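Local coordinates for protein epidermin leader peptide processing serine protease EpiP (Staphylococcus aureus subsp. aureus, PDB 3QFH) that is a subtilisin-like serine endopeptidase that probably cleaves the leader peptide from the precursor of the lantibiotic epidermin, at residues E20-V25 and V53-M58; N123-I128 and K199-R204; I239-N244 and E302-P307; K262-A267 and D311-V316; G342-Y347 and H363-L368. All coordinates share one frame; numbering follows the deposited sequence.

Interaction 1. Residues E20-V25 and V53-M58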
# COMPACT_ATOMS: atom_id res chain seq x y z
N GLU A 20 2.83 7.75 -31.30
CA GLU A 20 3.81 7.16 -30.41
C GLU A 20 3.10 6.88 -29.09
O GLU A 20 2.47 7.77 -28.52
CB GLU A 20 4.98 8.13 -30.25
CG GLU A 20 6.27 7.51 -29.76
CD GLU A 20 7.37 8.54 -29.52
OE1 GLU A 20 7.10 9.76 -29.67
OE2 GLU A 20 8.51 8.14 -29.17
N LEU A 21 3.16 5.64 -28.61
CA LEU A 21 2.46 5.24 -27.39
C LEU A 21 3.38 4.61 -26.35
O LEU A 21 4.50 4.20 -26.66
CB LEU A 21 1.36 4.24 -27.71
CG LEU A 21 0.36 4.62 -28.80
CD1 LEU A 21 -0.55 3.43 -29.09
CD2 LEU A 21 -0.46 5.88 -28.43
N TYR A 22 2.88 4.53 -25.13
CA TYR A 22 3.60 3.95 -24.02
C TYR A 22 3.38 2.44 -23.95
O TYR A 22 2.25 1.98 -23.81
CB TYR A 22 3.16 4.60 -22.70
CG TYR A 22 3.73 6.01 -22.48
CD1 TYR A 22 3.09 7.14 -23.01
CD2 TYR A 22 4.89 6.19 -21.75
CE1 TYR A 22 3.63 8.44 -22.81
CE2 TYR A 22 5.44 7.47 -21.55
CZ TYR A 22 4.81 8.57 -22.08
OH TYR A 22 5.38 9.80 -21.85
N TYR A 23 4.47 1.69 -24.07
CA TYR A 23 4.41 0.23 -23.97
C TYR A 23 5.17 -0.28 -22.76
O TYR A 23 6.26 0.22 -22.41
CB TYR A 23 4.94 -0.46 -25.22
CG TYR A 23 4.02 -0.31 -26.41
CD1 TYR A 23 2.97 -1.21 -26.62
CD2 TYR A 23 4.17 0.74 -27.31
CE1 TYR A 23 2.10 -1.07 -27.69
CE2 TYR A 23 3.30 0.89 -28.39
CZ TYR A 23 2.28 -0.02 -28.58
OH TYR A 23 1.42 0.12 -29.66
N SER A 24 4.56 -1.26 -22.10
CA SER A 24 5.17 -1.95 -20.98
C SER A 24 5.84 -3.19 -21.57
O SER A 24 5.21 -3.95 -22.31
CB SER A 24 4.13 -2.33 -19.93
OG SER A 24 3.61 -1.15 -19.32
N VAL A 25 7.12 -3.38 -21.24
CA VAL A 25 7.88 -4.47 -21.82
C VAL A 25 8.60 -5.31 -20.78
O VAL A 25 9.29 -4.77 -19.90
CB VAL A 25 8.94 -3.93 -22.83
CG1 VAL A 25 9.73 -5.06 -23.44
CG2 VAL A 25 8.25 -3.12 -23.94
N VAL A 53 11.82 -5.33 -16.38
CA VAL A 53 10.69 -4.63 -17.00
C VAL A 53 11.04 -3.17 -17.31
O VAL A 53 11.79 -2.52 -16.57
CB VAL A 53 9.38 -4.71 -16.17
CG1 VAL A 53 8.91 -6.16 -16.04
CG2 VAL A 53 9.53 -4.09 -14.79
N ALA A 54 10.54 -2.69 -18.44
CA ALA A 54 10.79 -1.33 -18.86
C ALA A 54 9.56 -0.78 -19.53
O ALA A 54 8.67 -1.52 -19.95
CB ALA A 54 11.95 -1.26 -19.83
N GLN A 55 9.49 0.54 -19.59
CA GLN A 55 8.41 1.19 -20.29
C GLN A 55 9.10 1.88 -21.44
O GLN A 55 10.12 2.54 -21.26
CB GLN A 55 7.67 2.17 -19.41
CG GLN A 55 6.33 2.57 -19.98
CD GLN A 55 5.58 3.52 -19.06
OE1 GLN A 55 6.18 4.37 -18.40
NE2 GLN A 55 4.25 3.40 -19.05
N ILE A 56 8.55 1.71 -22.63
CA ILE A 56 9.14 2.27 -23.82
C ILE A 56 8.08 3.03 -24.60
O ILE A 56 6.93 2.60 -24.71
CB ILE A 56 9.74 1.14 -24.68
CG1 ILE A 56 10.74 0.32 -23.85
CG2 ILE A 56 10.39 1.70 -25.95
CD1 ILE A 56 11.42 -0.83 -24.63
N LYS A 57 8.47 4.18 -25.12
CA LYS A 57 7.57 4.97 -25.90
C LYS A 57 7.94 4.67 -27.35
O LYS A 57 9.08 4.89 -27.77
CB LYS A 57 7.73 6.45 -25.54
CG LYS A 57 6.59 7.30 -26.02
CD LYS A 57 6.69 8.76 -25.58
CE LYS A 57 5.47 9.54 -26.08
NZ LYS A 57 5.54 11.00 -25.81
N MET A 58 7.00 4.11 -28.10
CA MET A 58 7.25 3.77 -29.50
C MET A 58 5.98 3.65 -30.34
O MET A 58 4.88 3.56 -29.80
CB MET A 58 8.08 2.48 -29.60
CG MET A 58 7.53 1.29 -28.85
SD MET A 58 8.68 -0.13 -28.84
CE MET A 58 7.84 -1.19 -27.67

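Interaction 2. Residues N123-I128 and K199-R204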
# COMPACT_ATOMS: atom_id res chain seq x y z
N ASN A 123 14.12 -0.08 15.83
CA ASN A 123 14.98 -0.09 14.67
C ASN A 123 14.33 -0.41 13.32
O ASN A 123 14.87 -0.05 12.29
CB ASN A 123 16.15 -1.03 14.94
CG ASN A 123 17.00 -0.56 16.12
OD1 ASN A 123 17.01 0.64 16.43
ND2 ASN A 123 17.69 -1.48 16.77
N THR A 124 13.19 -1.09 13.33
CA THR A 124 12.54 -1.40 12.06
C THR A 124 12.05 -0.14 11.33
O THR A 124 11.47 0.76 11.93
CB THR A 124 11.36 -2.36 12.24
OG1 THR A 124 11.85 -3.64 12.65
CG2 THR A 124 10.58 -2.54 10.95
N LYS A 125 12.33 -0.10 10.03
CA LYS A 125 11.91 0.98 9.14
C LYS A 125 10.67 0.59 8.39
O LYS A 125 10.65 -0.46 7.75
CB LYS A 125 12.96 1.25 8.08
CG LYS A 125 14.02 2.24 8.41
CD LYS A 125 14.88 1.86 9.56
CE LYS A 125 16.22 2.62 9.44
NZ LYS A 125 15.98 4.05 9.02
N ILE A 126 9.65 1.43 8.45
CA ILE A 126 8.44 1.18 7.72
C ILE A 126 8.49 2.00 6.41
O ILE A 126 8.69 3.21 6.44
CB ILE A 126 7.20 1.58 8.53
CG1 ILE A 126 7.20 0.88 9.90
CG2 ILE A 126 5.92 1.25 7.77
CD1 ILE A 126 6.16 1.41 10.83
N ALA A 127 8.33 1.32 5.28
CA ALA A 127 8.31 1.99 4.01
C ALA A 127 6.86 2.20 3.67
O ALA A 127 6.01 1.32 3.91
CB ALA A 127 9.01 1.17 2.93
N ILE A 128 6.56 3.37 3.17
CA ILE A 128 5.19 3.70 2.75
C ILE A 128 5.28 4.09 1.30
O ILE A 128 6.03 4.99 0.94
CB ILE A 128 4.57 4.84 3.60
CG1 ILE A 128 4.63 4.49 5.10
CG2 ILE A 128 3.10 5.11 3.19
CD1 ILE A 128 4.26 5.64 6.02
N LYS A 199 11.03 4.93 12.56
CA LYS A 199 11.19 5.83 11.43
C LYS A 199 10.41 5.25 10.27
O LYS A 199 10.27 4.02 10.15
CB LYS A 199 12.66 5.95 11.01
CG LYS A 199 13.64 6.33 12.10
CD LYS A 199 13.28 7.66 12.75
CE LYS A 199 14.26 7.99 13.87
NZ LYS A 199 13.93 9.24 14.60
N PHE A 200 9.87 6.14 9.43
CA PHE A 200 9.19 5.73 8.24
C PHE A 200 9.91 6.37 7.07
O PHE A 200 10.58 7.41 7.19
CB PHE A 200 7.70 6.08 8.26
CG PHE A 200 7.40 7.54 8.06
CD1 PHE A 200 7.06 8.02 6.81
CD2 PHE A 200 7.43 8.43 9.13
CE1 PHE A 200 6.77 9.35 6.62
CE2 PHE A 200 7.13 9.76 8.95
CZ PHE A 200 6.81 10.23 7.70
N THR A 201 9.80 5.70 5.93
CA THR A 201 10.43 6.14 4.72
C THR A 201 9.33 6.22 3.70
O THR A 201 8.60 5.25 3.50
CB THR A 201 11.48 5.12 4.23
OG1 THR A 201 12.39 4.84 5.29
CG2 THR A 201 12.24 5.67 3.07
N MET A 202 9.19 7.37 3.06
CA MET A 202 8.15 7.55 2.07
C MET A 202 8.72 7.31 0.69
O MET A 202 9.84 7.72 0.40
CB MET A 202 7.56 8.97 2.18
CG MET A 202 6.59 9.39 1.05
SD MET A 202 5.12 8.39 0.88
CE MET A 202 4.33 8.55 2.49
N TYR A 203 7.98 6.58 -0.14
CA TYR A 203 8.35 6.37 -1.53
C TYR A 203 7.23 6.95 -2.35
O TYR A 203 6.13 6.40 -2.41
CB TYR A 203 8.61 4.91 -1.84
CG TYR A 203 9.85 4.42 -1.11
CD1 TYR A 203 11.10 4.52 -1.69
CD2 TYR A 203 9.78 3.91 0.19
CE1 TYR A 203 12.25 4.08 -1.03
CE2 TYR A 203 10.90 3.49 0.86
CZ TYR A 203 12.14 3.58 0.24
OH TYR A 203 13.27 3.15 0.87
N ARG A 204 7.50 8.10 -2.97
CA ARG A 204 6.48 8.81 -3.73
C ARG A 204 6.30 8.26 -5.14
O ARG A 204 7.24 8.21 -5.92
CB ARG A 204 6.76 10.31 -3.77
CG ARG A 204 5.64 11.09 -4.47
CD ARG A 204 5.76 12.60 -4.25
NE ARG A 204 6.87 13.20 -4.99
CZ ARG A 204 6.76 13.75 -6.20
NH1 ARG A 204 5.61 13.76 -6.85
NH2 ARG A 204 7.83 14.28 -6.78
O HOH W 1 12.83 2.83 12.91

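Interaction 3. Residues I239-N244 and E302-P307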
# COMPACT_ATOMS: atom_id res chain seq x y z
N ILE A 239 -6.82 -5.01 -12.26
CA ILE A 239 -6.00 -5.28 -13.41
C ILE A 239 -6.61 -6.41 -14.24
O ILE A 239 -7.19 -7.34 -13.70
CB ILE A 239 -4.56 -5.63 -12.93
CG1 ILE A 239 -3.56 -5.56 -14.08
CG2 ILE A 239 -4.53 -6.99 -12.22
CD1 ILE A 239 -2.14 -5.69 -13.61
N ILE A 240 -6.48 -6.28 -15.56
CA ILE A 240 -6.96 -7.29 -16.49
C ILE A 240 -5.79 -8.16 -16.92
O ILE A 240 -4.73 -7.65 -17.29
CB ILE A 240 -7.59 -6.64 -17.77
CG1 ILE A 240 -8.76 -5.72 -17.39
CG2 ILE A 240 -8.06 -7.71 -18.73
CD1 ILE A 240 -9.32 -4.92 -18.55
N LEU A 241 -5.96 -9.47 -16.82
CA LEU A 241 -4.94 -10.42 -17.27
C LEU A 241 -5.66 -11.59 -17.89
O LEU A 241 -6.75 -11.96 -17.46
CB LEU A 241 -4.01 -10.89 -16.16
CG LEU A 241 -4.58 -11.78 -15.06
CD1 LEU A 241 -3.44 -12.42 -14.27
CD2 LEU A 241 -5.51 -10.98 -14.16
N ASP A 242 -5.03 -12.17 -18.90
CA ASP A 242 -5.63 -13.25 -19.66
C ASP A 242 -4.68 -14.43 -19.83
O ASP A 242 -3.91 -14.49 -20.79
CB ASP A 242 -6.03 -12.69 -21.01
CG ASP A 242 -6.88 -13.64 -21.81
OD1 ASP A 242 -7.25 -13.26 -22.94
OD2 ASP A 242 -7.17 -14.75 -21.31
N LYS A 243 -4.78 -15.41 -18.93
CA LYS A 243 -3.90 -16.59 -18.96
C LYS A 243 -4.07 -17.51 -20.17
O LYS A 243 -3.23 -18.38 -20.41
CB LYS A 243 -4.05 -17.39 -17.65
CG LYS A 243 -3.63 -16.58 -16.43
CD LYS A 243 -3.53 -17.40 -15.15
CE LYS A 243 -3.07 -16.53 -13.99
NZ LYS A 243 -2.85 -17.30 -12.73
N ASN A 244 -5.13 -17.31 -20.95
CA ASN A 244 -5.37 -18.12 -22.16
C ASN A 244 -4.58 -17.63 -23.38
O ASN A 244 -4.52 -18.32 -24.40
CB ASN A 244 -6.86 -18.12 -22.49
CG ASN A 244 -7.71 -18.65 -21.35
OD1 ASN A 244 -7.36 -19.65 -20.72
ND2 ASN A 244 -8.84 -17.99 -21.09
N GLU A 302 -10.06 -12.06 -17.25
CA GLU A 302 -10.18 -12.03 -15.77
C GLU A 302 -9.63 -10.74 -15.18
O GLU A 302 -8.60 -10.23 -15.60
CB GLU A 302 -9.49 -13.22 -15.08
CG GLU A 302 -10.29 -14.53 -15.12
CD GLU A 302 -9.89 -15.51 -14.00
OE1 GLU A 302 -9.21 -15.10 -13.03
OE2 GLU A 302 -10.29 -16.70 -14.08
N VAL A 303 -10.35 -10.21 -14.19
CA VAL A 303 -9.96 -9.01 -13.49
C VAL A 303 -9.54 -9.36 -12.06
O VAL A 303 -10.20 -10.16 -11.41
CB VAL A 303 -11.10 -7.99 -13.46
CG1 VAL A 303 -10.73 -6.80 -12.62
CG2 VAL A 303 -11.46 -7.56 -14.88
N LYS A 304 -8.46 -8.77 -11.58
CA LYS A 304 -7.98 -9.03 -10.22
C LYS A 304 -7.71 -7.75 -9.44
O LYS A 304 -7.29 -6.75 -10.01
CB LYS A 304 -6.72 -9.88 -10.23
CG LYS A 304 -6.90 -11.28 -10.78
CD LYS A 304 -5.78 -12.22 -10.32
CE LYS A 304 -5.87 -12.52 -8.82
NZ LYS A 304 -4.77 -13.40 -8.32
N ASP A 305 -7.96 -7.80 -8.14
CA ASP A 305 -7.70 -6.69 -7.24
C ASP A 305 -6.25 -6.86 -6.81
O ASP A 305 -5.94 -7.80 -6.10
CB ASP A 305 -8.67 -6.75 -6.06
CG ASP A 305 -8.54 -5.58 -5.10
OD1 ASP A 305 -7.83 -4.61 -5.41
OD2 ASP A 305 -9.17 -5.64 -4.01
N VAL A 306 -5.35 -5.98 -7.25
CA VAL A 306 -3.93 -6.12 -6.94
C VAL A 306 -3.33 -4.86 -6.30
O VAL A 306 -3.76 -3.74 -6.57
CB VAL A 306 -3.11 -6.51 -8.20
CG1 VAL A 306 -3.79 -7.67 -8.91
CG2 VAL A 306 -2.94 -5.34 -9.13
N PRO A 307 -2.31 -5.03 -5.44
CA PRO A 307 -1.69 -6.29 -5.06
C PRO A 307 -2.39 -7.07 -3.94
O PRO A 307 -1.87 -8.09 -3.50
CB PRO A 307 -0.30 -5.84 -4.58
CG PRO A 307 -0.56 -4.49 -3.99
CD PRO A 307 -1.66 -3.87 -4.80

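Interaction 4. Residues K262-A267 and D311-V316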
# COMPACT_ATOMS: atom_id res chain seq x y z
N LYS A 262 6.34 -9.82 -9.12
CA LYS A 262 7.80 -10.04 -9.00
C LYS A 262 8.43 -9.08 -8.00
O LYS A 262 9.34 -9.45 -7.28
CB LYS A 262 8.50 -9.98 -10.36
CG LYS A 262 8.18 -11.18 -11.25
CD LYS A 262 8.63 -11.00 -12.71
CE LYS A 262 10.14 -10.93 -12.88
NZ LYS A 262 10.55 -10.80 -14.33
N ALA A 263 7.93 -7.85 -7.93
CA ALA A 263 8.44 -6.87 -6.96
C ALA A 263 8.19 -7.40 -5.53
O ALA A 263 9.08 -7.40 -4.69
CB ALA A 263 7.76 -5.52 -7.16
N ILE A 264 6.95 -7.83 -5.28
CA ILE A 264 6.53 -8.42 -4.00
C ILE A 264 7.42 -9.63 -3.59
O ILE A 264 7.87 -9.73 -2.44
CB ILE A 264 5.02 -8.80 -4.06
CG1 ILE A 264 4.19 -7.52 -4.14
CG2 ILE A 264 4.59 -9.63 -2.84
CD1 ILE A 264 2.73 -7.74 -4.46
N ASN A 265 7.70 -10.51 -4.53
CA ASN A 265 8.53 -11.69 -4.24
C ASN A 265 9.98 -11.29 -4.05
O ASN A 265 10.71 -11.92 -3.28
CB ASN A 265 8.36 -12.74 -5.33
CG ASN A 265 6.94 -13.33 -5.36
OD1 ASN A 265 6.17 -13.18 -4.41
ND2 ASN A 265 6.60 -14.02 -6.44
N TYR A 266 10.40 -10.24 -4.74
CA TYR A 266 11.73 -9.69 -4.57
C TYR A 266 11.85 -9.16 -3.13
O TYR A 266 12.83 -9.46 -2.43
CB TYR A 266 11.99 -8.58 -5.59
CG TYR A 266 13.37 -7.95 -5.50
CD1 TYR A 266 14.42 -8.41 -6.28
CD2 TYR A 266 13.62 -6.89 -4.65
CE1 TYR A 266 15.68 -7.83 -6.20
CE2 TYR A 266 14.85 -6.30 -4.57
CZ TYR A 266 15.89 -6.77 -5.34
OH TYR A 266 17.11 -6.18 -5.24
N ALA A 267 10.84 -8.42 -2.68
CA ALA A 267 10.83 -7.89 -1.31
C ALA A 267 10.93 -9.03 -0.33
O ALA A 267 11.69 -8.94 0.63
CB ALA A 267 9.59 -7.04 -1.02
N ASP A 311 0.18 -13.15 -4.35
CA ASP A 311 0.89 -14.02 -3.43
C ASP A 311 1.86 -13.21 -2.58
O ASP A 311 2.43 -12.20 -3.05
CB ASP A 311 1.66 -15.09 -4.20
CG ASP A 311 0.75 -15.97 -5.06
OD1 ASP A 311 -0.42 -16.20 -4.66
OD2 ASP A 311 1.22 -16.43 -6.12
N ASN A 312 2.04 -13.66 -1.34
CA ASN A 312 2.98 -13.08 -0.41
C ASN A 312 2.70 -11.64 0.06
O ASN A 312 3.60 -10.84 0.24
CB ASN A 312 4.38 -13.21 -0.97
CG ASN A 312 4.77 -14.65 -1.19
OD1 ASN A 312 4.63 -15.46 -0.28
ND2 ASN A 312 5.26 -14.99 -2.38
N VAL A 313 1.43 -11.33 0.24
CA VAL A 313 1.04 -10.02 0.75
C VAL A 313 0.14 -10.25 1.95
O VAL A 313 -0.61 -11.22 2.01
CB VAL A 313 0.27 -9.19 -0.28
CG1 VAL A 313 1.09 -9.02 -1.57
CG2 VAL A 313 -1.05 -9.82 -0.59
N VAL A 314 0.23 -9.35 2.93
CA VAL A 314 -0.66 -9.36 4.08
C VAL A 314 -1.80 -8.40 3.63
O VAL A 314 -1.56 -7.21 3.43
CB VAL A 314 0.02 -8.83 5.33
CG1 VAL A 314 -1.01 -8.64 6.46
CG2 VAL A 314 1.13 -9.77 5.76
N THR A 315 -3.01 -8.93 3.44
CA THR A 315 -4.16 -8.15 2.95
C THR A 315 -5.00 -7.69 4.11
O THR A 315 -5.52 -8.52 4.87
CB THR A 315 -5.04 -8.99 2.03
OG1 THR A 315 -4.24 -9.58 1.02
CG2 THR A 315 -6.17 -8.16 1.38
N VAL A 316 -5.18 -6.38 4.22
CA VAL A 316 -5.85 -5.79 5.36
C VAL A 316 -7.21 -5.23 4.99
O VAL A 316 -7.32 -4.37 4.12
CB VAL A 316 -4.99 -4.67 5.97
CG1 VAL A 316 -5.62 -4.07 7.20
CG2 VAL A 316 -3.55 -5.19 6.25
O HOH W 2 6.55 -9.92 0.03

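Interaction 5. Residues G342-Y347 and H363-L368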
# COMPACT_ATOMS: atom_id res chain seq x y z
N GLY A 342 -10.81 1.25 9.91
CA GLY A 342 -10.66 2.16 8.80
C GLY A 342 -11.85 3.10 8.65
O GLY A 342 -11.82 3.97 7.81
N GLY A 343 -12.89 2.90 9.45
CA GLY A 343 -14.03 3.78 9.46
C GLY A 343 -15.27 3.31 8.76
O GLY A 343 -15.39 2.17 8.36
N SER A 344 -16.22 4.22 8.63
CA SER A 344 -17.49 3.93 7.99
C SER A 344 -18.20 5.23 7.63
O SER A 344 -17.87 6.29 8.18
CB SER A 344 -18.38 3.12 8.96
OG SER A 344 -19.69 2.94 8.43
N PHE A 345 -19.17 5.13 6.72
CA PHE A 345 -20.00 6.26 6.34
C PHE A 345 -21.46 5.92 6.56
O PHE A 345 -22.34 6.59 6.02
CB PHE A 345 -19.76 6.69 4.87
CG PHE A 345 -18.41 7.29 4.63
CD1 PHE A 345 -18.10 8.54 5.13
CD2 PHE A 345 -17.44 6.61 3.92
CE1 PHE A 345 -16.83 9.09 4.93
CE2 PHE A 345 -16.19 7.17 3.71
CZ PHE A 345 -15.89 8.41 4.22
N ALA A 346 -21.72 4.90 7.40
CA ALA A 346 -23.10 4.48 7.69
C ALA A 346 -23.93 5.63 8.25
O ALA A 346 -25.04 5.85 7.84
CB ALA A 346 -23.11 3.31 8.66
N TYR A 347 -23.36 6.38 9.18
CA TYR A 347 -24.07 7.51 9.76
C TYR A 347 -24.39 8.58 8.74
O TYR A 347 -25.49 9.13 8.75
CB TYR A 347 -23.27 8.16 10.87
CG TYR A 347 -23.27 7.42 12.17
CD1 TYR A 347 -24.47 6.92 12.72
CD2 TYR A 347 -22.12 7.33 12.91
CE1 TYR A 347 -24.46 6.28 13.95
CE2 TYR A 347 -22.11 6.72 14.13
CZ TYR A 347 -23.26 6.20 14.65
OH TYR A 347 -23.20 5.60 15.86
N HIS A 363 -17.20 12.22 13.70
CA HIS A 363 -16.14 11.96 14.68
C HIS A 363 -16.14 10.53 15.23
O HIS A 363 -15.09 10.01 15.62
CB HIS A 363 -16.24 12.96 15.84
CG HIS A 363 -16.28 14.39 15.38
ND1 HIS A 363 -17.44 15.01 14.97
CD2 HIS A 363 -15.29 15.32 15.26
CE1 HIS A 363 -17.17 16.26 14.62
NE2 HIS A 363 -15.87 16.46 14.79
N LYS A 364 -17.32 9.94 15.31
CA LYS A 364 -17.49 8.60 15.81
C LYS A 364 -17.12 7.51 14.80
O LYS A 364 -16.59 6.47 15.21
CB LYS A 364 -18.94 8.40 16.26
CG LYS A 364 -19.32 9.23 17.47
CD LYS A 364 -20.78 9.01 17.84
CE LYS A 364 -21.19 9.83 19.07
NZ LYS A 364 -22.65 9.71 19.37
N GLU A 365 -17.36 7.75 13.51
CA GLU A 365 -17.15 6.73 12.48
C GLU A 365 -15.98 6.98 11.50
O GLU A 365 -15.71 6.12 10.66
CB GLU A 365 -18.45 6.48 11.68
CG GLU A 365 -18.90 7.63 10.76
CD GLU A 365 -20.17 7.28 9.95
OE1 GLU A 365 -20.58 8.11 9.11
OE2 GLU A 365 -20.75 6.18 10.14
N ASN A 366 -15.33 8.14 11.57
CA ASN A 366 -14.17 8.39 10.71
C ASN A 366 -12.90 8.42 11.55
O ASN A 366 -12.94 8.55 12.77
CB ASN A 366 -14.31 9.66 9.87
CG ASN A 366 -15.30 9.50 8.69
OD1 ASN A 366 -15.92 8.45 8.49
ND2 ASN A 366 -15.41 10.55 7.89
N ILE A 367 -11.78 8.31 10.85
CA ILE A 367 -10.46 8.25 11.43
C ILE A 367 -9.76 9.61 11.44
O ILE A 367 -9.57 10.23 10.38
CB ILE A 367 -9.56 7.31 10.60
CG1 ILE A 367 -10.23 5.93 10.38
CG2 ILE A 367 -8.17 7.21 11.22
CD1 ILE A 367 -10.44 5.10 11.59
N LEU A 368 -9.35 10.05 12.62
CA LEU A 368 -8.65 11.29 12.76
C LEU A 368 -7.19 11.03 12.40
O LEU A 368 -6.57 10.13 12.96
CB LEU A 368 -8.79 11.79 14.21
CG LEU A 368 -8.04 13.08 14.59
CD1 LEU A 368 -8.45 14.28 13.72
CD2 LEU A 368 -8.27 13.38 16.04
O HOH W 3 -23.45 7.37 18.24

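Interaction 1. Residues E20-V25 and V53-M58
Met58, Tyr23, Val25 and Ile56 form the apolar side of an antiparallel strand pair in the small mixed sheet of the propeptide-like domain; helix 60-66 covers Met58 and Tyr23, while Val25 packs against neighbouring strand 73-78. Met58 starts in the crowded position between its backbone N and carbonyl carbon (chi1 53°) and then runs extended, crossing Tyr23 at about a right angle; its CG lies 3.7 Å from CD2 of the Tyr23 ring, and its CE reaches back to the Tyr23 CB. Further along, CG2 of Val25 meets the tip of Ile56, CD1, at 4.0 Å. Leu21, Tyr23 and Val25 form hydrogen-bonded pairs with Met58, Ile56 and Ala54, each through two N-H···O=C bonds. The Tyr23 N to Ile56 O bond, 2.7 Å, is nearly straight and runs almost along the C=O axis, whereas the Leu21 N stands above the carbonyl plane of Met58.

The other face is more polar. Extended Lys57 lays its CD over one face of the Tyr22 ring, with CE 3.9 Å from Tyr22 CE1. Gln55 approaches the same ring obliquely, while its NE2 is held by Thr79 and Glu212; Thr79 also bonds Ser24 OG. At the exposed end Glu20 crosses Lys57 at about a right angle, CG to CG 3.8 Å, yet its OE1 stops 4.3 Å from Lys57 NZ, too far for a salt bridge.

Interaction 2. Residues N123-I128 and K199-R204
Strands 126-128 and 200-204 run parallel, 23° apart, and their bonds alternate in the usual parallel ladder. Its first rung, Ile126 N to Lys199 O, is the longest at 3.2 Å; Thr201 N to Ile126 O and Ile128 N to Thr201 O follow. The last, Tyr203 N to Ile128 O, is the shortest at 2.7 Å. They are neighbours in the seven-stranded parallel sheet of the subtilisin-like domain.

Ile128 carries most of the side-chain contact. Its CD1 leans obliquely on the Phe200 ring, 3.8 Å from CD1 of that residue, and its CG2 touches Met202 CE at 3.7 Å. Met202 leaves the strand with CG anti to its backbone N (chi1 170°), then bends at chi2 and chi3, which brings the terminal methyl back to Ile128 and sets SD 3.5 Å from Ile128 O. Helix 177-186 packs on this side. On the opposite face, Ala127 CB comes obliquely to the Tyr203 ring, 3.6 Å from CE2, beneath helix 213-225; the Tyr203 hydroxyl is bonded to Asp226.

Before the ladder begins, a water bridges the strands, donating to Thr124 O at 2.7 Å and accepting from Lys199 N. Inward-facing N-H and C=O groups are spent on the ladder, while hydrocarbon meets the helices on both faces. Ile128 also touches a probable Ser-His-Asp triad, so this buried ladder lies next to the likely catalytic residues.

Interaction 3. Residues I239-N244 and E302-P307
Packing is tightest where Ile239 meets Val306. The two side chains cross at about a right angle, and Ile239 CG2, which sits in the crowded position between its own backbone N and carbonyl carbon, comes within 3.5 Å of Val306 CG1, closer than carbon atoms usually pack. The same methyl also faces Lys304 O. Helix 254-269 covers this end, with Tyr257 against Ile239 and Leu260 against Val306.

From here the backbones pair as a short two-stranded antiparallel ribbon, separate from the main parallel sheet of the subtilisin-like domain. Ile239 and Lys304 form a hydrogen-bonded pair, with N to O distances of 2.9 Å both ways, and both donors lie in the carbonyl planes. Ile240 and Val303 follow as a non-hydrogen-bonded pair, their side chains just meeting, Ile240 CG1 to Val303 CG2 at 4.1 Å. Leu241 swings over the opposite face: with chi1 at 68°, its CD2 rests on the aliphatic stem of Lys304, 3.7 Å from CG.

Toward the other end the grip slackens. Leu241 N still gives a straight 3.0 Å bond to Glu302 O, nearly along the C=O axis, but the return bond from Glu302 N to Leu241 O is weak. The exposed Glu302 adds mainly its CB to the contact, 3.8 Å from Leu241 O. Past Leu241 the chain turns away, and Asp242 OD2 closes an Asx turn by accepting from Asn244 N, which approaches from above the carboxylate plane.

Interaction 4. Residues K262-A267 and D311-V316
Apolar contact comes from Ile264, which points from helix 254-269 toward the turn leading into strand 314-319, a buried strand of the parallel sheet. Its CG1 is anti to the carbonyl carbon (chi1 -68°), which carries CD1 obliquely onto Val313 CG1, at 3.6 Å in one of the two conformers of that valine. CG2, anti to the backbone N, lies over the turn's main chain, 3.4 Å from Asp311 O, and also near Asn312 O.

The direct polar link joins two amides. Asn312, in a left-handed backbone conformation (phi 65°), donates from ND2 to Asn265 OD1 at 2.9 Å, with the acceptor close to the Asn312 amide plane but the donor well above the carbonyl plane of Asn265; the two amide planes are 73° apart. A water adds a second link, donating to Ile264 O at 2.8 Å and, more loosely, to Asn312 O. Gln261 of the same helix accepts from Asp311 N.

The off-plane amide hydrogen bond and the bridging water thus give the buried Ile264 contact a polar rim at the surface.

Interaction 5. Residues G342-Y347 and H363-L368
The Tyr347 ring takes the Glu365 carboxylate obliquely, their planes 38° apart and OE2 3.3 Å from CD2 of the ring; Lys364 CB approaches the same ring more distantly. The Phe345 ring stands almost perpendicular to the Asn366 side-chain amide, which touches it near CE1.

Glu365 goes out through the crowded position (chi1 69°) and is extended beyond CG, so its carboxylate ends at the start of helix 346-358. There OE2 accepts from Tyr347 N at 2.8 Å on its syn lone pair, while OE1 is held by Leu348 N and Trp356 NE1. At the same helix start, Ser344 OG accepts from Ala346 N at 3.0 Å, an ST turn, and is itself bonded to Glu327.

The Glu365 main chain contributes too: its O accepts from Ser344 N at 2.8 Å. It also lies 3.1 Å from Gly343 CA, a close approach that suits glycine, as does the positive phi of 103° there. At the outer edge a water links Tyr347 OH and Lys364 NZ.

A buried carboxylate gripped by two backbone N-H groups and an indole at a helix N-terminus is probably ionised, its charge favoured by the helix dipole.

Overall arrangement
Interaction 1 belongs to the propeptide-like domain, and the other four to the subtilase domain. Interactions 2 and 4 reach the same parallel sheet, with centres 16 Å apart. Interactions 3 and 4 touch directly: Pro307, just past the ribbon, puts its CB 3.6 Å from Ile264 CD1 and its O 3.5 Å from Val313 CG2, and their segments alternate along the chain. Interaction 1 comes within about 5 Å of interaction 4 at the nearest atoms, whereas its centre is 42 Å from that of interaction 5, across the chain's centre. The probable triad, Asp130, His177 and Ser383, is touched by interaction 2, and Gly342 of interaction 5 lies near it.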